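Local coordinates for serine-rich Repeat Adhesion Glycoprotein (Srr1) (Streptococcus agalactiae, PDB 4MBO) that probably binds host fibrinogen as a serine-rich repeat surface adhesin of the bacterium, at residues Q80-E85 with I102-T107; P126-I131 with S243-Y248. All blocks are in the same frame, centred on the assembly; numbering follows the deposited sequence.

Interaction 1: residues Q80-E85 with I102-T107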
loop_
_atom_site.group_PDB
_atom_site.type_symbol
_atom_site.label_atom_id
_atom_site.label_comp_id
_atom_site.label_asym_id
_atom_site.label_seq_id
_atom_site.Cartn_x
_atom_site.Cartn_y
_atom_site.Cartn_z
ATOM N N GLN A 80 0.846 18.132 -2.588
ATOM C CA GLN A 80 1.616 19.336 -2.307
ATOM C C GLN A 80 1.000 20.583 -2.906
ATOM O O GLN A 80 0.344 20.540 -3.960
ATOM C CB GLN A 80 3.077 19.197 -2.776
ATOM C CG GLN A 80 3.811 18.009 -2.150
ATOM C CD GLN A 80 3.875 18.065 -0.626
ATOM O OE1 GLN A 80 3.431 17.137 0.062
ATOM N NE2 GLN A 80 4.380 19.169 -0.090
ATOM N N ASP A 81 1.185 21.676 -2.190
ATOM C CA ASP A 81 0.731 22.962 -2.624
ATOM C C ASP A 81 1.460 23.349 -3.913
ATOM O O ASP A 81 2.591 22.892 -4.193
ATOM C CB ASP A 81 1.069 24.046 -1.578
ATOM C CG ASP A 81 0.402 23.814 -0.221
ATOM O OD1 ASP A 81 -0.692 23.190 -0.159
ATOM O OD2 ASP A 81 0.978 24.311 0.786
ATOM N N ILE A 82 0.820 24.219 -4.668
ATOM C CA ILE A 82 1.437 24.821 -5.835
ATOM C C ILE A 82 1.864 26.226 -5.421
ATOM O O ILE A 82 1.037 27.010 -4.967
ATOM C CB ILE A 82 0.483 24.875 -7.009
ATOM C CG1 ILE A 82 0.012 23.469 -7.384
ATOM C CG2 ILE A 82 1.175 25.515 -8.207
ATOM C CD1 ILE A 82 -0.870 23.429 -8.614
ATOM N N MET A 83 3.161 26.548 -5.581
ATOM C CA MET A 83 3.716 27.805 -5.191
ATOM C C MET A 83 4.197 28.583 -6.400
ATOM O O MET A 83 4.505 27.984 -7.434
ATOM C CB MET A 83 4.976 27.564 -4.326
ATOM C CG MET A 83 4.816 26.454 -3.315
ATOM S SD MET A 83 3.705 26.937 -1.994
ATOM C CE MET A 83 4.889 27.751 -0.919
ATOM N N ASP A 84 4.275 29.903 -6.262
ATOM C CA ASP A 84 4.843 30.718 -7.322
ATOM C C ASP A 84 6.323 31.003 -7.006
ATOM O O ASP A 84 6.883 30.479 -6.026
ATOM C CB ASP A 84 4.035 31.993 -7.622
ATOM C CG ASP A 84 4.216 33.092 -6.598
ATOM O OD1 ASP A 84 4.913 32.902 -5.574
ATOM O OD2 ASP A 84 3.642 34.182 -6.849
ATOM N N GLU A 85 6.952 31.813 -7.841
ATOM C CA GLU A 85 8.395 32.055 -7.699
ATOM C C GLU A 85 8.776 32.820 -6.431
ATOM O O GLU A 85 9.935 32.782 -6.006
ATOM C CB GLU A 85 8.964 32.739 -8.953
ATOM C CG GLU A 85 8.604 34.211 -9.158
ATOM C CD GLU A 85 7.144 34.465 -9.521
ATOM O OE1 GLU A 85 6.395 33.510 -9.810
ATOM O OE2 GLU A 85 6.750 35.653 -9.532
ATOM N N ILE A 102 -7.394 14.585 -8.690
ATOM C CA ILE A 102 -6.720 15.540 -7.836
ATOM C C ILE A 102 -7.338 16.918 -8.138
ATOM O O ILE A 102 -7.286 17.405 -9.267
ATOM C CB ILE A 102 -5.223 15.607 -8.079
ATOM C CG1 ILE A 102 -4.598 14.194 -8.103
ATOM C CG2 ILE A 102 -4.599 16.500 -7.030
ATOM C CD1 ILE A 102 -3.231 14.143 -8.707
ATOM N N THR A 103 -7.956 17.521 -7.144
ATOM C CA THR A 103 -8.615 18.794 -7.289
ATOM C C THR A 103 -7.797 19.856 -6.594
ATOM O O THR A 103 -7.477 19.746 -5.393
ATOM C CB THR A 103 -10.021 18.798 -6.668
ATOM O OG1 THR A 103 -10.819 17.805 -7.298
ATOM C CG2 THR A 103 -10.733 20.142 -6.810
ATOM N N TYR A 104 -7.443 20.880 -7.361
ATOM C CA TYR A 104 -6.711 22.037 -6.865
ATOM C C TYR A 104 -7.631 23.245 -6.803
ATOM O O TYR A 104 -8.412 23.499 -7.716
ATOM C CB TYR A 104 -5.530 22.365 -7.768
ATOM C CG TYR A 104 -4.396 21.385 -7.673
ATOM C CD1 TYR A 104 -3.379 21.555 -6.736
ATOM C CD2 TYR A 104 -4.302 20.329 -8.550
ATOM C CE1 TYR A 104 -2.321 20.641 -6.675
ATOM C CE2 TYR A 104 -3.269 19.424 -8.497
ATOM C CZ TYR A 104 -2.278 19.592 -7.572
ATOM O OH TYR A 104 -1.277 18.650 -7.567
ATOM N N THR A 105 -7.521 23.999 -5.709
ATOM C CA THR A 105 -8.329 25.188 -5.484
ATOM C C THR A 105 -7.442 26.424 -5.374
ATOM O O THR A 105 -6.526 26.462 -4.537
ATOM C CB THR A 105 -9.154 25.031 -4.207
ATOM O OG1 THR A 105 -9.937 23.822 -4.284
ATOM C CG2 THR A 105 -10.094 26.246 -4.005
ATOM N N TRP A 106 -7.697 27.416 -6.227
ATOM C CA TRP A 106 -6.910 28.635 -6.244
ATOM C C TRP A 106 -7.112 29.474 -4.973
ATOM O O TRP A 106 -8.233 29.627 -4.474
ATOM C CB TRP A 106 -7.260 29.489 -7.455
ATOM C CG TRP A 106 -6.978 28.820 -8.758
ATOM C CD1 TRP A 106 -7.884 28.291 -9.609
ATOM C CD2 TRP A 106 -5.683 28.577 -9.340
ATOM N NE1 TRP A 106 -7.245 27.718 -10.678
ATOM C CE2 TRP A 106 -5.893 27.955 -10.567
ATOM C CE3 TRP A 106 -4.365 28.882 -8.949
ATOM C CZ2 TRP A 106 -4.823 27.588 -11.421
ATOM C CZ3 TRP A 106 -3.301 28.525 -9.785
ATOM C CH2 TRP A 106 -3.541 27.864 -10.999
ATOM N N THR A 107 -6.037 30.073 -4.511
ATOM C CA THR A 107 -6.085 30.904 -3.311
ATOM C C THR A 107 -6.451 32.367 -3.570
ATOM O O THR A 107 -6.518 32.843 -4.703
ATOM C CB THR A 107 -4.712 30.901 -2.633
ATOM O OG1 THR A 107 -3.763 31.500 -3.535
ATOM C CG2 THR A 107 -4.280 29.513 -2.219
HETATM O O HOH W 1 0.732 19.115 -6.004
#
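Ile82 lays its terminal methyl over one face of the Tyr104 ring, inside an immunoglobulin-like bacterial domain in which the two residues sit on strands 82-83 and 101-106 of one sheet, with strand 89-95 between them. CD1 of Ile82 stands 4.0 Å from the centroid of the Tyr104 ring, 26° off its normal and displaced toward the rim, a CH-pi contact. CG1 follows it, 3.7 Å from Tyr104 CE1, so the whole outer branch of the isoleucine crosses the tyrosine side chain at about a right angle. With CG1 beside the backbone N (chi1 -59°) and CD1 continuing extended (chi2 -176°), the methyl is carried toward the Tyr104 ring, which comes from the other side of strand 89-95 to meet it.

The ring edge is met by a backbone oxygen: Gln80 O lies near the ring plane, 3.8 Å from Tyr104 CE1. Further out, the Phe60 ring meets that of Tyr104 with the two planes nearly parallel, and Phe60 also touches Ile82, while Val120 of strand 116-126, in the other sheet of the domain, packs on both residues. Strand 82-83 is held by backbone bonds from Ile82 to Leu90 and Ala91. The buried phenol still has a polar partner, a water 2.6 Å from Tyr104 OH that donates its other short bond, 2.5 Å, to Gln80 O.

Interaction 2: residues P126-I131 with S243-Y248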
loop_
_atom_site.group_PDB
_atom_site.type_symbol
_atom_site.label_atom_id
_atom_site.label_comp_id
_atom_site.label_asym_id
_atom_site.label_seq_id
_atom_site.Cartn_x
_atom_site.Cartn_y
_atom_site.Cartn_z
ATOM N N PRO A 126 0.514 2.654 -8.826
ATOM C CA PRO A 126 -0.536 1.700 -9.142
ATOM C C PRO A 126 -1.275 1.437 -7.823
ATOM O O PRO A 126 -0.633 1.141 -6.788
ATOM C CB PRO A 126 0.239 0.458 -9.604
ATOM C CG PRO A 126 1.522 1.024 -10.139
ATOM C CD PRO A 126 1.843 2.123 -9.174
ATOM N N ASP A 127 -2.597 1.574 -7.820
ATOM C CA ASP A 127 -3.374 1.509 -6.580
ATOM C C ASP A 127 -3.411 0.088 -6.084
ATOM O O ASP A 127 -3.944 -0.803 -6.755
ATOM C CB ASP A 127 -4.766 2.105 -6.818
ATOM C CG ASP A 127 -5.632 2.163 -5.593
ATOM O OD1 ASP A 127 -5.420 1.411 -4.615
ATOM O OD2 ASP A 127 -6.574 2.994 -5.595
ATOM N N GLN A 128 -2.859 -0.116 -4.890
ATOM C CA GLN A 128 -2.730 -1.463 -4.326
ATOM C C GLN A 128 -4.031 -2.146 -3.992
ATOM O O GLN A 128 -4.048 -3.375 -3.741
ATOM C CB GLN A 128 -1.777 -1.460 -3.100
ATOM C CG GLN A 128 -2.290 -0.703 -1.874
ATOM C CD GLN A 128 -1.363 -0.831 -0.691
ATOM O OE1 GLN A 128 -0.149 -1.081 -0.850
ATOM N NE2 GLN A 128 -1.903 -0.644 0.501
ATOM N N ARG A 129 -5.115 -1.367 -3.928
ATOM C CA ARG A 129 -6.440 -1.925 -3.665
ATOM C C ARG A 129 -7.113 -2.412 -4.949
ATOM O O ARG A 129 -8.054 -3.196 -4.879
ATOM C CB ARG A 129 -7.298 -0.850 -3.005
ATOM C CG ARG A 129 -6.844 -0.519 -1.587
ATOM C CD ARG A 129 -7.144 0.910 -1.163
ATOM N NE ARG A 129 -6.233 1.851 -1.857
ATOM C CZ ARG A 129 -5.757 2.978 -1.336
ATOM N NH1 ARG A 129 -4.900 3.726 -2.035
ATOM N NH2 ARG A 129 -6.109 3.355 -0.117
ATOM N N ILE A 130 -6.648 -1.913 -6.088
ATOM C CA ILE A 130 -7.205 -2.204 -7.420
ATOM C C ILE A 130 -6.343 -3.234 -8.134
ATOM O O ILE A 130 -6.853 -4.272 -8.549
ATOM C CB ILE A 130 -7.333 -0.922 -8.234
ATOM C CG1 ILE A 130 -8.219 0.100 -7.483
ATOM C CG2 ILE A 130 -7.889 -1.207 -9.628
ATOM C CD1 ILE A 130 -9.621 -0.381 -7.262
ATOM N N ILE A 131 -5.050 -2.960 -8.289
ATOM C CA ILE A 131 -4.086 -3.938 -8.832
ATOM C C ILE A 131 -3.474 -4.536 -7.570
ATOM O O ILE A 131 -2.359 -4.208 -7.185
ATOM C CB ILE A 131 -3.035 -3.285 -9.718
ATOM C CG1 ILE A 131 -3.702 -2.469 -10.824
ATOM C CG2 ILE A 131 -2.109 -4.330 -10.326
ATOM C CD1 ILE A 131 -2.750 -1.626 -11.626
ATOM N N SER A 243 -1.185 -7.526 -2.218
ATOM C CA SER A 243 -0.971 -6.264 -1.492
ATOM C C SER A 243 -1.462 -6.321 -0.063
ATOM O O SER A 243 -1.020 -5.541 0.767
ATOM C CB SER A 243 -1.707 -5.102 -2.159
ATOM O OG SER A 243 -3.098 -5.278 -1.991
ATOM N N MET A 244 -2.388 -7.242 0.214
ATOM C CA MET A 244 -2.991 -7.392 1.514
ATOM C C MET A 244 -3.899 -6.231 1.896
ATOM O O MET A 244 -4.381 -6.178 3.017
ATOM C CB MET A 244 -1.945 -7.668 2.596
ATOM C CG MET A 244 -0.945 -8.714 2.196
ATOM S SD MET A 244 0.005 -9.304 3.608
ATOM C CE MET A 244 1.206 -10.319 2.768
ATOM N N ASP A 245 -4.158 -5.316 0.958
ATOM C CA ASP A 245 -5.072 -4.201 1.221
ATOM C C ASP A 245 -6.398 -4.562 0.600
ATOM O O ASP A 245 -6.646 -4.304 -0.575
ATOM C CB ASP A 245 -4.545 -2.903 0.641
ATOM C CG ASP A 245 -5.251 -1.671 1.225
ATOM O OD1 ASP A 245 -6.307 -1.855 1.890
ATOM O OD2 ASP A 245 -4.788 -0.536 0.987
ATOM N N GLN A 246 -7.249 -5.201 1.388
ATOM C CA GLN A 246 -8.530 -5.643 0.853
ATOM C C GLN A 246 -9.609 -5.524 1.937
ATOM O O GLN A 246 -9.336 -5.157 3.065
ATOM C CB GLN A 246 -8.399 -7.074 0.305
ATOM C CG GLN A 246 -7.832 -8.066 1.325
ATOM C CD GLN A 246 -7.578 -9.474 0.753
ATOM O OE1 GLN A 246 -6.454 -9.953 0.715
ATOM N NE2 GLN A 246 -8.632 -10.115 0.290
ATOM N N ASN A 247 -10.841 -5.804 1.548
ATOM C CA ASN A 247 -11.958 -5.682 2.460
ATOM C C ASN A 247 -12.001 -6.910 3.361
ATOM O O ASN A 247 -12.442 -7.979 2.937
ATOM C CB ASN A 247 -13.256 -5.556 1.678
ATOM C CG ASN A 247 -14.450 -5.435 2.586
ATOM O OD1 ASN A 247 -14.309 -5.186 3.773
ATOM N ND2 ASN A 247 -15.625 -5.569 2.024
ATOM N N TYR A 248 -11.503 -6.747 4.576
ATOM C CA TYR A 248 -11.450 -7.843 5.535
ATOM C C TYR A 248 -12.783 -8.062 6.248
ATOM O O TYR A 248 -12.907 -9.009 7.021
ATOM C CB TYR A 248 -10.332 -7.635 6.528
ATOM C CG TYR A 248 -8.981 -7.804 5.915
ATOM C CD1 TYR A 248 -8.551 -9.055 5.492
ATOM C CD2 TYR A 248 -8.106 -6.730 5.781
ATOM C CE1 TYR A 248 -7.298 -9.214 4.930
ATOM C CE2 TYR A 248 -6.872 -6.883 5.199
ATOM C CZ TYR A 248 -6.466 -8.137 4.812
ATOM O OH TYR A 248 -5.244 -8.287 4.237
HETATM O O HOH W 2 -8.350 -4.939 -2.720
#
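A single carboxylate oxygen, OD2 of Asp245, draws together an amide, an aliphatic arginine stem and a lysine ammonium between two loops without regular helix or strand. Gln128 NE2 donates to Asp245 OD2 over 2.9 Å, nearly straight at 164°; the oxygen lies close to the amide plane but is approached on its anti side, and the amide and carboxylate planes stand perpendicular. Lys179 NZ forms a salt bridge to the same oxygen and is its strongest partner. Arg129 runs alongside the aspartate and touches it with its methylene, CG lying 3.3 Å from Asp245 OD2, whereas the charged contact from Arg129 NE is long and no N-H points at the oxygen.

That N-H is spent within its own loop. Arg129 NE meets Asp127 OD1 at 2.9 Å in the guanidinium plane, and the same oxygen takes the backbone N of Arg129, closing an Asx turn. Arg129 NH1 reaches on to Asp69 and Gln71. The contact thus joins the loop following strand 116-126 of the immunoglobulin-like domain to a loop of the C-terminal adhesin domain.

On the second loop an ST turn answers the first: Ser243 OG accepts from Asp245 N at 3.1 Å and donates to Gln128 O at 2.8 Å, the hydroxyl tilted 32° from the carbonyl plane. A chi1 of 69° sets OG between the backbone N and carbonyl carbon, where it can serve both. NH2 of Arg176, on strand 169-181, bonds both Gln128 OE1 and Ser243 O, one acceptor from each loop. A water donates to two backbone carbonyls, Arg129 O and Asp245 O, each at 2.8 Å, and so bridges the loops.

In the fold
The two contacts follow one another along the chain, both segments of interaction 1 preceding those of interaction 2, and their centres lie about 29 Å apart, with nearest atoms about 12 Å from each other. The first is internal to the immunoglobulin-like domain, in the interior between its two sheets and about 26 Å from the centre of the chain. The second lies only about 7 Å from that centre, at the junction of the two domains. Strand 116-126 relates them: it supplies residues that pack on interaction 1 and leads directly into the loop 126-131 of interaction 2. One contact thus belongs to a domain's core, the other to the interface between the two domains, where it probably helps fix their relative orientation.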